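Local coordinates for protein shikimate dehydrogenase (NADP(+)) (Peptoclostridium difficile, PDB 5DZS) that probably catalyses the reversible NADPH-linked reduction of 3-dehydroshikimate to shikimate, a step of the chorismate pathway, at residues V120-G125 and D176-A181; E143-S148 and S160-I165; S148-D153 and I165-L170; E169-K174 and K197-N202; P188-S193 and F218-N223. All blocks are in the same frame, centred on the assembly; numbering follows the deposited sequence. Where two conformers were deposited one is given.

Contact 1 (V120-G125 and D176-A181); sequences VAVILG and DIILNA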
# COMPACT_ATOMS: atom_id res chain seq x y z
N VAL B 120 -14.34 20.56 -20.45
CA VAL B 120 -13.16 21.19 -21.03
C VAL B 120 -12.39 21.77 -19.85
O VAL B 120 -12.96 22.48 -19.03
CB VAL B 120 -13.52 22.32 -22.01
CG1 VAL B 120 -12.26 22.98 -22.56
CG2 VAL B 120 -14.39 21.80 -23.15
N ALA B 121 -11.10 21.44 -19.76
CA ALA B 121 -10.27 21.93 -18.66
C ALA B 121 -8.93 22.42 -19.13
O ALA B 121 -8.39 21.97 -20.16
CB ALA B 121 -10.09 20.85 -17.60
N VAL B 122 -8.38 23.34 -18.36
CA VAL B 122 -7.07 23.89 -18.60
C VAL B 122 -6.27 23.72 -17.32
O VAL B 122 -6.75 24.04 -16.23
CB VAL B 122 -7.12 25.38 -18.94
CG1 VAL B 122 -5.71 25.98 -18.96
CG2 VAL B 122 -7.81 25.58 -20.27
N ILE B 123 -5.07 23.18 -17.45
CA ILE B 123 -4.13 23.07 -16.34
C ILE B 123 -3.07 24.15 -16.54
O ILE B 123 -2.48 24.26 -17.62
CB ILE B 123 -3.40 21.72 -16.30
CG1 ILE B 123 -4.39 20.58 -16.03
CG2 ILE B 123 -2.31 21.75 -15.22
CD1 ILE B 123 -3.82 19.20 -16.28
N LEU B 124 -2.83 24.94 -15.50
CA LEU B 124 -1.80 25.96 -15.53
C LEU B 124 -0.52 25.39 -14.93
O LEU B 124 -0.50 25.00 -13.75
CB LEU B 124 -2.21 27.17 -14.71
CG LEU B 124 -3.54 27.83 -15.07
CD1 LEU B 124 -3.82 28.94 -14.07
CD2 LEU B 124 -3.49 28.35 -16.50
N GLY B 125 0.54 25.34 -15.74
CA GLY B 125 1.84 24.87 -15.30
C GLY B 125 2.19 23.47 -15.77
O GLY B 125 1.32 22.72 -16.22
N ASP B 176 -14.75 24.74 -18.91
CA ASP B 176 -15.42 24.49 -17.64
C ASP B 176 -14.51 24.71 -16.43
O ASP B 176 -14.86 25.44 -15.51
CB ASP B 176 -15.91 23.04 -17.59
CG ASP B 176 -16.96 22.75 -18.64
OD1 ASP B 176 -18.10 23.23 -18.46
OD2 ASP B 176 -16.66 22.04 -19.62
N ILE B 177 -13.35 24.07 -16.46
CA ILE B 177 -12.43 24.08 -15.33
C ILE B 177 -11.05 24.64 -15.63
O ILE B 177 -10.46 24.35 -16.68
CB ILE B 177 -12.20 22.63 -14.85
CG1 ILE B 177 -13.51 22.02 -14.33
CG2 ILE B 177 -11.11 22.56 -13.78
CD1 ILE B 177 -13.47 20.51 -14.21
N ILE B 178 -10.55 25.48 -14.73
CA ILE B 178 -9.17 25.95 -14.80
C ILE B 178 -8.52 25.58 -13.47
O ILE B 178 -9.00 25.95 -12.38
CB ILE B 178 -9.05 27.44 -15.18
CG1 ILE B 178 -7.57 27.81 -15.41
CG2 ILE B 178 -9.71 28.35 -14.15
CD1 ILE B 178 -7.38 29.17 -16.05
N LEU B 179 -7.43 24.84 -13.57
CA LEU B 179 -6.71 24.33 -12.41
C LEU B 179 -5.30 24.91 -12.34
O LEU B 179 -4.52 24.82 -13.32
CB LEU B 179 -6.71 22.81 -12.46
CG LEU B 179 -6.06 22.06 -11.27
CD1 LEU B 179 -6.70 20.71 -11.05
CD2 LEU B 179 -4.55 21.92 -11.45
N ASN B 180 -4.99 25.52 -11.21
CA ASN B 180 -3.66 26.09 -11.00
C ASN B 180 -2.68 25.09 -10.39
O ASN B 180 -2.80 24.73 -9.21
CB ASN B 180 -3.72 27.29 -10.06
CG ASN B 180 -2.34 27.86 -9.80
OD1 ASN B 180 -1.51 27.96 -10.71
ND2 ASN B 180 -2.07 28.23 -8.55
N ALA B 181 -1.72 24.65 -11.20
CA ALA B 181 -0.66 23.75 -10.74
C ALA B 181 0.69 24.49 -10.69
O ALA B 181 1.74 23.84 -10.64
CB ALA B 181 -0.56 22.54 -11.66
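Two flat polar groups stand near the ends of this strand pair; one bonds across it. At one end the D176 carboxylate turns OD2 to V120 N (2.9 Å), using its anti lone pair; at the other the N180 carboxamide lays OD1 against L124 CB, while its bonds go outside, OD1 to T182 and ND2 to D208. Strands 120-124 and 177-180 run parallel, axes approaching to 4.7 Å. A121, I123, I177 and L179 share one sheet face, toward helix 128-139; V122, L124, I178 and N180 share the other. L124 crosses I178 obliquely, L124 CD2 4.0 Å from I178 CD1. V120 O is gripped twice, by I177 N in its carbonyl plane and by D176 N from above it. The straightest bond runs from L124 N to L179 O (2.8 Å, 171°). These are neighbouring central strands of a Rossmann-type parallel sheet, and G125 starts the turn leading to helix 128-139. Seven hydrogen bonds satisfy polar groups along a largely buried seam, and D176 ties down the N-H of V120.

Contact 2 (E143-S148 and S160-I165); sequences EKLYVS and SKAILI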
# COMPACT_ATOMS: atom_id res chain seq x y z
N GLU B 143 -13.24 15.85 -21.97
CA GLU B 143 -13.44 15.95 -23.41
C GLU B 143 -12.25 16.64 -24.09
O GLU B 143 -11.71 16.14 -25.08
CB GLU B 143 -14.73 16.72 -23.71
CG GLU B 143 -15.04 16.90 -25.19
CD GLU B 143 -15.27 15.59 -25.92
OE1 GLU B 143 -15.82 14.64 -25.30
OE2 GLU B 143 -14.91 15.50 -27.11
N LYS B 144 -11.84 17.77 -23.52
CA LYS B 144 -10.77 18.58 -24.08
C LYS B 144 -9.85 19.00 -22.93
O LYS B 144 -10.33 19.53 -21.94
CB LYS B 144 -11.38 19.83 -24.71
CG LYS B 144 -10.45 20.70 -25.54
CD LYS B 144 -10.16 20.10 -26.91
CE LYS B 144 -9.51 21.12 -27.82
NZ LYS B 144 -9.16 20.57 -29.15
N LEU B 145 -8.54 18.77 -23.08
CA LEU B 145 -7.56 19.15 -22.04
C LEU B 145 -6.39 19.96 -22.60
O LEU B 145 -5.70 19.53 -23.53
CB LEU B 145 -7.01 17.91 -21.33
CG LEU B 145 -6.01 18.20 -20.20
CD1 LEU B 145 -6.67 19.00 -19.08
CD2 LEU B 145 -5.42 16.91 -19.66
N TYR B 146 -6.18 21.15 -22.02
CA TYR B 146 -5.05 22.00 -22.38
C TYR B 146 -4.13 22.12 -21.17
O TYR B 146 -4.58 22.07 -20.03
CB TYR B 146 -5.51 23.42 -22.72
CG TYR B 146 -6.55 23.58 -23.82
CD1 TYR B 146 -7.91 23.52 -23.53
CD2 TYR B 146 -6.17 23.89 -25.12
CE1 TYR B 146 -8.86 23.70 -24.52
CE2 TYR B 146 -7.12 24.07 -26.12
CZ TYR B 146 -8.46 23.98 -25.81
OH TYR B 146 -9.40 24.16 -26.80
N VAL B 147 -2.83 22.26 -21.43
CA VAL B 147 -1.85 22.51 -20.38
C VAL B 147 -1.12 23.77 -20.84
O VAL B 147 -0.56 23.80 -21.94
CB VAL B 147 -0.86 21.35 -20.20
CG1 VAL B 147 0.18 21.71 -19.15
CG2 VAL B 147 -1.60 20.09 -19.81
N SER B 148 -1.16 24.82 -20.01
CA SER B 148 -0.54 26.10 -20.36
C SER B 148 0.84 26.28 -19.73
O SER B 148 1.03 26.03 -18.54
CB SER B 148 -1.44 27.25 -19.92
OG SER B 148 -0.98 28.49 -20.44
N SER B 160 -0.80 12.59 -25.85
CA SER B 160 -1.00 13.41 -27.05
C SER B 160 -2.38 14.05 -27.10
O SER B 160 -2.60 15.00 -27.86
CB SER B 160 -0.76 12.59 -28.33
OG SER B 160 -1.68 11.51 -28.44
N LYS B 161 -3.32 13.53 -26.31
CA LYS B 161 -4.66 14.10 -26.24
C LYS B 161 -4.63 15.50 -25.62
O LYS B 161 -5.46 16.35 -25.94
CB LYS B 161 -5.59 13.18 -25.44
CG LYS B 161 -7.00 13.72 -25.25
CD LYS B 161 -7.91 12.70 -24.58
CE LYS B 161 -9.26 13.31 -24.24
NZ LYS B 161 -9.96 13.84 -25.45
N ALA B 162 -3.68 15.74 -24.72
CA ALA B 162 -3.54 17.06 -24.09
C ALA B 162 -2.88 18.04 -25.06
O ALA B 162 -1.94 17.68 -25.77
CB ALA B 162 -2.73 16.94 -22.81
N ILE B 163 -3.37 19.28 -25.08
CA ILE B 163 -2.83 20.30 -25.99
C ILE B 163 -1.96 21.31 -25.24
O ILE B 163 -2.41 21.98 -24.32
CB ILE B 163 -3.97 21.05 -26.71
CG1 ILE B 163 -4.92 20.04 -27.36
CG2 ILE B 163 -3.40 22.02 -27.74
CD1 ILE B 163 -6.16 20.66 -27.96
N LEU B 164 -0.71 21.42 -25.66
CA LEU B 164 0.22 22.36 -25.06
C LEU B 164 -0.04 23.74 -25.64
O LEU B 164 -0.04 23.91 -26.87
CB LEU B 164 1.66 21.94 -25.33
CG LEU B 164 2.74 22.80 -24.66
CD1 LEU B 164 2.72 22.59 -23.15
CD2 LEU B 164 4.12 22.49 -25.23
N ILE B 165 -0.26 24.72 -24.77
CA ILE B 165 -0.49 26.10 -25.18
C ILE B 165 0.33 27.04 -24.31
O ILE B 165 0.90 26.62 -23.30
CB ILE B 165 -1.98 26.51 -25.04
CG1 ILE B 165 -2.44 26.43 -23.58
CG2 ILE B 165 -2.85 25.64 -25.94
CD1 ILE B 165 -3.85 26.93 -23.34
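Three backbone bonds form the first shell: I163 N to L145 O (2.8 Å), V147 N to I163 O (2.9 Å) and I165 N to V147 O (3.0 Å). The middle donor sits 32° above the plane of its carbonyl; the other two lie in plane. Around them, Y146 runs alongside I163, pointing the same way, Y146 CD2 3.9 Å from I163 CB; I165 crosses Y146 obliquely, I165 CG2 3.8 Å from Y146 CD2. I165 places CG1 in the crowded position between backbone N and carbonyl carbon (chi1 62°), bringing I165 CD1 near Y146 CB and CG1 against S148. The three backbone bonds join strand 163-166, parallel, to strand 144-149 as the outermost strand of the Rossmann-type sheet within the chain. On the face opposite Y146, L145 CD2 meets A162 CB (4.1 Å), and helix 128-139 covers both through F137 and L134. At the strand's start K144 bends at chi2, and its CE and NZ press on I163 CD1, CE at 3.4 Å. Farther out, K161 bends at chi4 (58°) to bring NZ above the plane of the E143 carbonyl, 2.9 Å from its O. Beyond, strand 120-124 holds the Y146 backbone through A121 and I123.

Contact 3 (S148-D153 and I165-L170); sequences STRKKD and IDYEEL. With SO4 (sulfate ion), chain E.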
# COMPACT_ATOMS: atom_id res chain seq x y z
N SER B 148 -1.16 24.82 -20.01
CA SER B 148 -0.54 26.10 -20.36
C SER B 148 0.84 26.28 -19.73
O SER B 148 1.03 26.03 -18.54
CB SER B 148 -1.44 27.25 -19.92
OG SER B 148 -0.98 28.49 -20.44
N THR B 149 1.79 26.73 -20.54
CA THR B 149 3.17 26.95 -20.09
C THR B 149 3.63 28.32 -20.59
O THR B 149 3.09 28.84 -21.58
CB THR B 149 4.10 25.82 -20.60
OG1 THR B 149 5.41 25.98 -20.04
CG2 THR B 149 4.18 25.81 -22.13
N ARG B 150 4.61 28.91 -19.91
CA ARG B 150 5.13 30.23 -20.31
C ARG B 150 5.83 30.16 -21.67
O ARG B 150 5.73 31.10 -22.47
CB ARG B 150 6.07 30.79 -19.26
CG ARG B 150 5.43 31.06 -17.91
CD ARG B 150 4.30 32.09 -17.98
NE ARG B 150 3.67 32.26 -16.67
CZ ARG B 150 2.60 33.03 -16.43
NH1 ARG B 150 2.11 33.11 -15.20
NH2 ARG B 150 2.03 33.71 -17.41
N LYS B 151 6.54 29.06 -21.93
CA LYS B 151 7.25 28.88 -23.19
C LYS B 151 7.24 27.41 -23.58
O LYS B 151 7.74 26.57 -22.84
CB LYS B 151 8.68 29.42 -23.12
CG LYS B 151 9.39 29.41 -24.47
CD LYS B 151 10.71 30.16 -24.42
CE LYS B 151 11.34 30.24 -25.80
NZ LYS B 151 12.60 31.04 -25.79
N LYS B 152 6.66 27.12 -24.74
CA LYS B 152 6.53 25.74 -25.21
C LYS B 152 7.86 25.04 -25.46
O LYS B 152 8.00 23.86 -25.14
CB LYS B 152 5.74 25.70 -26.51
CG LYS B 152 4.34 26.27 -26.44
CD LYS B 152 3.71 26.21 -27.82
CE LYS B 152 2.33 26.83 -27.84
NZ LYS B 152 1.78 26.82 -29.23
N ASP B 153 8.82 25.77 -26.03
CA ASP B 153 10.14 25.22 -26.40
C ASP B 153 9.96 23.79 -26.95
O ASP B 153 9.16 23.60 -27.87
CB ASP B 153 11.17 25.35 -25.24
CG ASP B 153 10.75 24.64 -23.96
OD1 ASP B 153 10.38 23.44 -24.01
OD2 ASP B 153 10.83 25.26 -22.88
N ILE B 165 -0.26 24.72 -24.77
CA ILE B 165 -0.49 26.10 -25.18
C ILE B 165 0.33 27.04 -24.31
O ILE B 165 0.90 26.62 -23.30
CB ILE B 165 -1.98 26.51 -25.04
CG1 ILE B 165 -2.44 26.43 -23.58
CG2 ILE B 165 -2.85 25.64 -25.94
CD1 ILE B 165 -3.85 26.93 -23.34
N ASP B 166 0.41 28.30 -24.73
CA ASP B 166 1.07 29.32 -23.92
C ASP B 166 -0.02 30.25 -23.40
O ASP B 166 -1.18 30.12 -23.78
CB ASP B 166 2.20 30.07 -24.67
CG ASP B 166 1.70 30.88 -25.84
OD1 ASP B 166 0.51 31.26 -25.89
OD2 ASP B 166 2.53 31.18 -26.72
N TYR B 167 0.36 31.17 -22.52
CA TYR B 167 -0.62 32.06 -21.87
C TYR B 167 -1.28 33.06 -22.83
O TYR B 167 -2.33 33.64 -22.51
CB TYR B 167 0.02 32.74 -20.65
CG TYR B 167 0.20 31.80 -19.46
CD1 TYR B 167 1.17 30.80 -19.47
CD2 TYR B 167 -0.60 31.91 -18.33
CE1 TYR B 167 1.33 29.94 -18.39
CE2 TYR B 167 -0.45 31.06 -17.25
CZ TYR B 167 0.52 30.07 -17.28
OH TYR B 167 0.68 29.22 -16.20
N GLU B 168 -0.68 33.24 -24.01
CA GLU B 168 -1.24 34.11 -25.03
C GLU B 168 -2.43 33.42 -25.69
O GLU B 168 -3.49 34.02 -25.83
CB GLU B 168 -0.18 34.47 -26.07
CG GLU B 168 0.99 35.24 -25.48
CD GLU B 168 0.55 36.55 -24.85
OE1 GLU B 168 -0.34 37.22 -25.43
OE2 GLU B 168 1.09 36.90 -23.78
N GLU B 169 -2.24 32.16 -26.06
CA GLU B 169 -3.30 31.36 -26.67
C GLU B 169 -4.43 31.15 -25.68
O GLU B 169 -5.58 31.01 -26.07
CB GLU B 169 -2.80 29.99 -27.10
CG GLU B 169 -1.70 30.01 -28.15
CD GLU B 169 -1.21 28.61 -28.45
OE1 GLU B 169 -1.84 27.92 -29.28
OE2 GLU B 169 -0.19 28.21 -27.85
N LEU B 170 -4.09 31.08 -24.40
CA LEU B 170 -5.09 30.86 -23.37
C LEU B 170 -6.15 31.96 -23.32
O LEU B 170 -7.27 31.72 -22.88
CB LEU B 170 -4.41 30.75 -22.00
CG LEU B 170 -5.32 30.55 -20.79
CD1 LEU B 170 -6.18 29.30 -20.92
CD2 LEU B 170 -4.47 30.48 -19.53
S SO4 E . 4.95 26.88 -16.54
O1 SO4 E . 3.53 27.30 -16.67
O2 SO4 E . 5.82 27.99 -16.96
O3 SO4 E . 5.23 26.51 -15.13
O4 SO4 E . 5.21 25.70 -17.40
O HOH W 1 3.33 32.45 -22.18
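The tight part is a sandwich around the Y167 ring. The R150 guanidinium lies flat on one face, planes 15° apart and CZ 3.6 Å from the ring centroid, a stacked cation-pi pair; the chain bends at chi2 to reach it, and NH1 bonds to P194 O. On the opposite face sits S148 OG, 3.3 Å from Y167 CD1 near the rim, a buried hydroxyl with no hydrogen-bond partner. T149 N donates to I165 O (2.9 Å), continuing the parallel pairing. Near the C-terminal ends of strands 144-149 and 163-166, at the edge of a Rossmann-type sheet, a sulfate ion, probably from the crystallisation liquor, accepts from T149 OG1 (O4, 2.7 Å) and is also hydrogen-bonded to T126 OG1. Its place near the second strand's end is consistent with where NADP-dependent relatives hold the cofactor's 2'-phosphate. D166 opens an Asx motif, OD1 accepting from E169 N at 2.9 Å. The looser side holds solvent and charge: a water spans R150 O (2.8 Å) and Y167 N, while K152, crossing E169 at about a right angle, sets NZ in a salt bridge to E169 OE2; its hydrogen bond is weak and the place of OE2 less sure.

Contact 4 (E169-K174 and K197-N202); sequences ELKHIK and KSIIQN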
# COMPACT_ATOMS: atom_id res chain seq x y z
N GLU B 169 -2.24 32.16 -26.06
CA GLU B 169 -3.30 31.36 -26.67
C GLU B 169 -4.43 31.15 -25.68
O GLU B 169 -5.58 31.01 -26.07
CB GLU B 169 -2.80 29.99 -27.10
CG GLU B 169 -1.70 30.01 -28.15
CD GLU B 169 -1.21 28.61 -28.45
OE1 GLU B 169 -1.84 27.92 -29.28
OE2 GLU B 169 -0.19 28.21 -27.85
N LEU B 170 -4.09 31.08 -24.40
CA LEU B 170 -5.09 30.86 -23.37
C LEU B 170 -6.15 31.96 -23.32
O LEU B 170 -7.27 31.72 -22.88
CB LEU B 170 -4.41 30.75 -22.00
CG LEU B 170 -5.32 30.55 -20.79
CD1 LEU B 170 -6.18 29.30 -20.92
CD2 LEU B 170 -4.47 30.48 -19.53
N LYS B 171 -5.78 33.15 -23.80
CA LYS B 171 -6.69 34.29 -23.81
C LYS B 171 -7.97 34.00 -24.60
O LYS B 171 -9.02 34.58 -24.30
CB LYS B 171 -6.01 35.53 -24.40
CG LYS B 171 -4.82 36.06 -23.63
CD LYS B 171 -4.28 37.33 -24.29
CE LYS B 171 -3.06 37.86 -23.56
NZ LYS B 171 -2.47 39.05 -24.23
N HIS B 172 -7.88 33.11 -25.58
CA HIS B 172 -9.02 32.78 -26.44
C HIS B 172 -9.67 31.43 -26.14
O HIS B 172 -10.48 30.94 -26.93
CB HIS B 172 -8.59 32.81 -27.91
CG HIS B 172 -7.75 33.99 -28.26
ND1 HIS B 172 -8.27 35.26 -28.42
CD2 HIS B 172 -6.42 34.10 -28.48
CE1 HIS B 172 -7.30 36.10 -28.72
NE2 HIS B 172 -6.16 35.42 -28.76
N ILE B 173 -9.32 30.80 -25.02
CA ILE B 173 -9.92 29.51 -24.66
C ILE B 173 -11.02 29.69 -23.62
O ILE B 173 -10.84 30.38 -22.61
CB ILE B 173 -8.89 28.49 -24.12
CG1 ILE B 173 -8.12 27.83 -25.27
CG2 ILE B 173 -9.59 27.33 -23.41
CD1 ILE B 173 -7.35 28.78 -26.14
N LYS B 174 -12.15 29.05 -23.88
CA LYS B 174 -13.29 29.06 -22.97
C LYS B 174 -13.52 27.61 -22.54
O LYS B 174 -13.52 26.70 -23.38
CB LYS B 174 -14.53 29.64 -23.66
CG LYS B 174 -14.27 30.97 -24.35
CD LYS B 174 -15.48 31.53 -25.09
CE LYS B 174 -16.49 32.22 -24.19
NZ LYS B 174 -17.17 31.33 -23.21
N LYS B 197 -7.84 38.35 -14.78
CA LYS B 197 -9.28 38.32 -14.56
C LYS B 197 -10.02 37.97 -15.86
O LYS B 197 -11.03 37.27 -15.83
CB LYS B 197 -9.72 39.70 -14.05
CG LYS B 197 -11.15 39.78 -13.59
CD LYS B 197 -11.56 41.17 -13.10
CE LYS B 197 -11.57 42.19 -14.22
NZ LYS B 197 -12.13 43.50 -13.79
N SER B 198 -9.51 38.47 -16.99
CA SER B 198 -10.11 38.22 -18.30
C SER B 198 -10.11 36.74 -18.69
O SER B 198 -11.02 36.27 -19.37
CB SER B 198 -9.37 39.02 -19.38
OG SER B 198 -9.45 40.40 -19.11
N ILE B 199 -9.06 36.02 -18.28
CA ILE B 199 -8.98 34.58 -18.55
C ILE B 199 -9.88 33.84 -17.56
O ILE B 199 -10.62 32.93 -17.94
CB ILE B 199 -7.52 34.06 -18.46
CG1 ILE B 199 -6.71 34.57 -19.66
CG2 ILE B 199 -7.49 32.52 -18.41
CD1 ILE B 199 -5.22 34.28 -19.56
N ILE B 200 -9.83 34.25 -16.29
CA ILE B 200 -10.67 33.63 -15.26
C ILE B 200 -12.14 33.74 -15.61
O ILE B 200 -12.94 32.85 -15.34
CB ILE B 200 -10.41 34.23 -13.87
CG1 ILE B 200 -8.98 33.87 -13.42
CG2 ILE B 200 -11.42 33.69 -12.86
CD1 ILE B 200 -8.55 34.47 -12.10
N GLN B 201 -12.51 34.85 -16.24
CA GLN B 201 -13.89 35.06 -16.63
C GLN B 201 -14.40 33.98 -17.61
O GLN B 201 -15.60 33.72 -17.65
CB GLN B 201 -14.04 36.45 -17.23
CG GLN B 201 -15.47 36.89 -17.43
CD GLN B 201 -15.55 38.34 -17.82
OE1 GLN B 201 -14.53 39.03 -17.88
NE2 GLN B 201 -16.76 38.82 -18.09
N ASN B 202 -13.49 33.34 -18.35
CA ASN B 202 -13.89 32.33 -19.34
C ASN B 202 -14.08 30.90 -18.81
O ASN B 202 -14.25 29.97 -19.61
CB ASN B 202 -12.89 32.30 -20.52
CG ASN B 202 -12.87 33.60 -21.30
OD1 ASN B 202 -13.86 34.35 -21.33
ND2 ASN B 202 -11.76 33.86 -21.98
O HOH W 2 -9.24 32.37 -21.46
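L170 sets CG anti to its backbone N (chi1 179°), and I199 sets CG1 anti to its carbonyl carbon (chi1 -71°), leaving CG2 anti to N; the two side chains then cross at about a right angle. The L170 CG and CD2 atoms meet I199 CG2 and CD1, with L170 CG to I199 CG2 at 3.8 Å. I199 also runs its CG1 and CD1 past K171, whose NZ turns to E168. N202, with CG anti to the carbonyl carbon (chi1 -64°), brings CB to 3.5 Å from I173 O. No direct hydrogen bond joins the segments; a water does so, accepting from N202 ND2 (3.0 Å) and donating to L170 O (2.5 Å) and I173 O (2.8 Å), linking three polar groups. Under L170 lie V122 and L124 of the sheet. Segment 169-174 belongs to the crossover between strands 163-166 and 177-180, and helix 197-200 to the next one, toward strand 205-208: two neighbouring connections on the same face of a Rossmann-type parallel sheet.

Contact 5 (P188-S193 and F218-N223); sequences PNVGIS and FLRIGN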
# COMPACT_ATOMS: atom_id res chain seq x y z
N PRO B 188 4.73 34.45 -0.21
CA PRO B 188 5.20 35.83 -0.35
C PRO B 188 4.17 36.78 -0.97
O PRO B 188 3.62 37.63 -0.27
CB PRO B 188 6.46 35.71 -1.24
CG PRO B 188 6.60 34.25 -1.57
CD PRO B 188 5.27 33.61 -1.29
N ASN B 189 3.91 36.62 -2.27
CA ASN B 189 2.94 37.47 -2.97
C ASN B 189 1.59 36.78 -3.14
O ASN B 189 1.34 36.10 -4.15
CB ASN B 189 3.49 37.92 -4.33
CG ASN B 189 4.71 38.80 -4.20
OD1 ASN B 189 5.38 38.82 -3.17
ND2 ASN B 189 5.01 39.55 -5.25
N VAL B 190 0.72 36.96 -2.16
CA VAL B 190 -0.62 36.38 -2.18
C VAL B 190 -1.60 37.21 -3.02
O VAL B 190 -2.73 36.77 -3.28
CB VAL B 190 -1.20 36.21 -0.75
CG1 VAL B 190 -0.26 35.36 0.10
CG2 VAL B 190 -1.44 37.56 -0.08
N GLY B 191 -1.16 38.39 -3.45
CA GLY B 191 -1.99 39.28 -4.27
C GLY B 191 -1.79 39.14 -5.77
O GLY B 191 -2.28 39.97 -6.53
N ILE B 192 -1.06 38.10 -6.20
CA ILE B 192 -0.81 37.85 -7.62
C ILE B 192 -1.38 36.50 -8.07
O ILE B 192 -1.19 35.48 -7.42
CB ILE B 192 0.69 37.89 -7.96
CG1 ILE B 192 1.21 39.33 -7.81
CG2 ILE B 192 0.95 37.40 -9.38
CD1 ILE B 192 2.68 39.51 -8.10
N SER B 193 -2.05 36.54 -9.22
CA SER B 193 -2.67 35.38 -9.83
C SER B 193 -1.89 34.96 -11.06
O SER B 193 -1.38 35.80 -11.79
CB SER B 193 -4.11 35.73 -10.23
OG SER B 193 -4.67 34.73 -11.06
N PHE B 218 -5.97 34.25 -7.08
CA PHE B 218 -6.63 33.42 -8.10
C PHE B 218 -8.07 33.11 -7.66
O PHE B 218 -9.02 33.40 -8.38
CB PHE B 218 -5.79 32.16 -8.31
CG PHE B 218 -6.36 31.16 -9.28
CD1 PHE B 218 -6.45 31.43 -10.63
CD2 PHE B 218 -6.68 29.87 -8.85
CE1 PHE B 218 -6.94 30.49 -11.52
CE2 PHE B 218 -7.15 28.91 -9.74
CZ PHE B 218 -7.29 29.23 -11.07
N LEU B 219 -8.22 32.53 -6.47
CA LEU B 219 -9.56 32.19 -5.95
C LEU B 219 -10.32 33.42 -5.49
O LEU B 219 -11.55 33.45 -5.55
CB LEU B 219 -9.47 31.17 -4.82
CG LEU B 219 -8.86 29.83 -5.20
CD1 LEU B 219 -8.97 28.85 -4.03
CD2 LEU B 219 -9.53 29.27 -6.45
N ARG B 220 -9.59 34.43 -5.02
CA ARG B 220 -10.22 35.66 -4.58
C ARG B 220 -10.86 36.34 -5.79
O ARG B 220 -11.97 36.85 -5.69
CB ARG B 220 -9.20 36.52 -3.83
CG ARG B 220 -9.70 37.88 -3.35
CD ARG B 220 -9.04 38.27 -2.02
NE ARG B 220 -7.64 37.84 -1.90
CZ ARG B 220 -6.58 38.65 -1.88
NH1 ARG B 220 -5.36 38.12 -1.77
NH2 ARG B 220 -6.71 39.97 -1.98
N ILE B 221 -10.19 36.28 -6.95
CA ILE B 221 -10.76 36.84 -8.19
C ILE B 221 -11.96 36.00 -8.65
O ILE B 221 -12.95 36.54 -9.14
CB ILE B 221 -9.73 36.92 -9.34
CG1 ILE B 221 -8.64 37.96 -9.01
CG2 ILE B 221 -10.40 37.32 -10.66
CD1 ILE B 221 -7.47 37.94 -9.97
N GLY B 222 -11.86 34.68 -8.49
CA GLY B 222 -12.93 33.77 -8.90
C GLY B 222 -14.19 33.95 -8.08
O GLY B 222 -15.30 33.98 -8.62
N ASN B 223 -14.03 34.08 -6.76
CA ASN B 223 -15.18 34.29 -5.88
C ASN B 223 -15.91 35.59 -6.16
O ASN B 223 -17.13 35.65 -5.98
CB ASN B 223 -14.74 34.23 -4.41
CG ASN B 223 -14.45 32.82 -3.94
OD1 ASN B 223 -15.19 31.89 -4.27
ND2 ASN B 223 -13.40 32.66 -3.15
O HOH W 3 -3.15 33.52 -6.89
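In this Rossmann-type domain the loop after strand 177-180 folds back against the opening turn of helix 217-224, and a type I beta turn from N189 to I192 shapes the loop just before it arrives. V190 is the first to touch: its O lies 3.3 Å from R220 NH1, but at too poor an angle for a hydrogen bond. NH1 instead bonds weakly to E215 O, and NH2 forms a weak, long ion pair with E217. To get there R220 leaves CB with CG anti to the backbone N, then bends at chi2 (146°, away from a staggered value) and chi3, so its guanidinium comes near the turn without a hydrogen bond to it. G191 CA comes to 4.4 Å from R220 NH1. I192 turns its side chain away from the helix and contributes its carbonyl: a water donates to I192 O (2.8 Å) and accepts from F218 N (2.9 Å), satisfying an N-H of the first helical turn. S193 buries most of the loop's surface here. Its OG, anti to the backbone N and bonded to V195 O, lies at the edge of the F218 ring near its plane, 3.8 Å from F218 CD1. The rest of that ring leads away from the loop to I178, N180 and L206 of the sheet. Beside it, S193 CB rests 4.0 Å from I221 CD1.

How the contacts relate
All five contacts belong to one parallel sheet and its connections. Contacts 1 and 2, centres 10 Å apart, join through I123 O and S148 N (2.8 Å), contact 2 nested inside the loop closed by contact 1. Contact 3 continues contact 2, sharing S148 and I165, toward the sulfate. Contact 4 shares L170 with contact 3 and covers contact 1, L124 CD2 3.8 Å from L170 CD2. Contact 5 meets contact 4 through I200 CD1 and I221 CG2 (3.7 Å). Of the predicted sites, the side chain of L209 (NADP(+)) lies about 4 Å from that of L179 and about 8 Å from that of F218; the side chain of K65, the putative proton acceptor, is about 8 Å from A181's.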